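Local coordinates for protein geranyltranstransferase (Campylobacter jejuni, PDB 3NPK) that probably catalyses the condensation of geranyl diphosphate with isopentenyl diphosphate to farnesyl diphosphate, as an all-helical prenyltransferase of the polyprenyl synthetase family, at residues 24-29 and 99-104. Sequence-based numbering, arbitrary orientation.
Sequences HPFFNE and KSYDET
The backbone N of F26, whose ring stacks on Y101 across the contact, gives its hydrogen to H24 ND1 at 3.1 Å, nearly straight (168°) and in the imidazole plane. This bond ties the loop ahead of helix 27-37 to its N-cap residue. With the imidazole held this way, H24 CE1 stands over the centre of one F26 face, 3.4 Å above the plane, the two rings nearly perpendicular. Y101 takes the opposite face in an offset stack, centroids 4.5 Å apart and planes inclined by 25°. The CD2-CE2 side of the tyrosine overlies the phenyl rim, with Y101 CD2 3.3 Å from F26 CD1 and Y101 CE2 3.4 Å from F26 CG. The F26 torsion that puts CG between backbone N and carbonyl carbon (chi1 63°) turns the phenyl group between H24 and Y101. One helical turn on, Y101 OH lies 3.8 Å from E29 CB. In this all-helical polyprenyl synthetase fold the contact is surface packing beside the dimer interface, where F156 of the second subunit meets the rings of H24 and F26. It joins the start of helix 27-37, where Y101 also rests on A30 and L33, to the link between helices 97-100 and 103-122.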
# COMPACT_ATOMS: atom_id res chain seq x y z
N HIS A 24 10.42 16.03 11.72
CA HIS A 24 10.96 14.73 12.11
C HIS A 24 12.44 14.67 11.71
O HIS A 24 12.78 14.94 10.56
CB HIS A 24 10.20 13.60 11.40
CG HIS A 24 10.47 12.24 11.98
ND1 HIS A 24 11.71 11.65 11.94
CD2 HIS A 24 9.65 11.35 12.58
CE1 HIS A 24 11.65 10.46 12.51
NE2 HIS A 24 10.41 10.26 12.91
N PRO A 25 13.34 14.34 12.65
CA PRO A 25 14.77 14.47 12.34
C PRO A 25 15.33 13.46 11.33
O PRO A 25 16.41 13.72 10.79
CB PRO A 25 15.45 14.28 13.71
CG PRO A 25 14.49 13.41 14.45
CD PRO A 25 13.12 13.95 14.05
N PHE A 26 14.63 12.35 11.07
CA PHE A 26 15.23 11.34 10.20
C PHE A 26 14.30 10.56 9.30
O PHE A 26 14.77 9.69 8.57
CB PHE A 26 16.10 10.34 11.01
CG PHE A 26 15.33 9.53 12.03
CD1 PHE A 26 14.47 8.51 11.63
CD2 PHE A 26 15.49 9.78 13.38
CE1 PHE A 26 13.78 7.76 12.58
CE2 PHE A 26 14.81 9.03 14.32
CZ PHE A 26 13.94 8.03 13.93
N PHE A 27 13.00 10.87 9.30
CA PHE A 27 12.11 10.05 8.51
C PHE A 27 12.50 10.05 7.03
O PHE A 27 12.48 9.00 6.39
CB PHE A 27 10.63 10.42 8.69
CG PHE A 27 9.70 9.29 8.34
CD1 PHE A 27 9.54 8.22 9.21
CD2 PHE A 27 9.01 9.28 7.13
CE1 PHE A 27 8.70 7.15 8.90
CE2 PHE A 27 8.17 8.21 6.81
CZ PHE A 27 8.01 7.15 7.69
N ASN A 28 12.87 11.20 6.47
CA ASN A 28 13.29 11.22 5.07
C ASN A 28 14.52 10.37 4.80
O ASN A 28 14.59 9.66 3.80
CB ASN A 28 13.51 12.65 4.56
CG ASN A 28 12.22 13.42 4.42
OD1 ASN A 28 11.15 12.84 4.22
ND2 ASN A 28 12.31 14.74 4.55
N GLU A 29 15.51 10.48 5.68
CA GLU A 29 16.71 9.67 5.54
C GLU A 29 16.37 8.18 5.63
O GLU A 29 16.90 7.36 4.87
CB GLU A 29 17.74 10.07 6.61
CG GLU A 29 18.44 11.38 6.29
CD GLU A 29 17.67 12.62 6.75
OE1 GLU A 29 16.56 12.50 7.29
OE2 GLU A 29 18.21 13.75 6.56
N LYS A 99 17.42 -1.67 13.11
CA LYS A 99 18.68 -1.58 13.87
C LYS A 99 19.24 -0.16 13.85
O LYS A 99 19.71 0.34 14.88
CB LYS A 99 19.71 -2.55 13.30
CG LYS A 99 19.26 -4.02 13.29
CD LYS A 99 19.10 -4.57 14.69
CE LYS A 99 20.43 -4.51 15.44
NZ LYS A 99 20.38 -5.21 16.75
N SER A 100 19.21 0.50 12.69
CA SER A 100 19.73 1.86 12.59
C SER A 100 18.84 2.88 13.28
O SER A 100 19.34 3.86 13.84
CB SER A 100 19.91 2.27 11.13
OG SER A 100 21.05 1.65 10.59
N TYR A 101 17.53 2.66 13.20
CA TYR A 101 16.55 3.55 13.79
C TYR A 101 15.80 2.84 14.92
O TYR A 101 16.30 2.77 16.04
CB TYR A 101 15.63 4.12 12.72
CG TYR A 101 16.41 4.97 11.75
CD1 TYR A 101 16.74 4.51 10.48
CD2 TYR A 101 16.84 6.24 12.12
CE1 TYR A 101 17.48 5.30 9.60
CE2 TYR A 101 17.57 7.03 11.26
CZ TYR A 101 17.89 6.56 10.00
OH TYR A 101 18.62 7.37 9.15
N ASP A 102 14.64 2.30 14.62
CA ASP A 102 13.88 1.50 15.57
C ASP A 102 12.79 0.74 14.83
O ASP A 102 12.60 0.95 13.63
CB ASP A 102 13.30 2.37 16.71
CG ASP A 102 12.53 3.58 16.20
OD1 ASP A 102 11.79 3.46 15.23
OD2 ASP A 102 12.65 4.67 16.79
N GLU A 103 12.09 -0.15 15.51
CA GLU A 103 11.09 -0.97 14.83
C GLU A 103 9.97 -0.13 14.29
O GLU A 103 9.46 -0.39 13.20
CB GLU A 103 10.53 -2.03 15.76
CG GLU A 103 11.48 -3.19 15.98
CD GLU A 103 10.90 -4.23 16.91
OE1 GLU A 103 9.66 -4.24 17.11
OE2 GLU A 103 11.69 -5.02 17.45
N THR A 104 9.56 0.88 15.05
CA THR A 104 8.48 1.75 14.61
C THR A 104 8.82 2.38 13.26
O THR A 104 8.01 2.38 12.33
CB THR A 104 8.21 2.86 15.63
OG1 THR A 104 7.67 2.28 16.82
CG2 THR A 104 7.24 3.89 15.05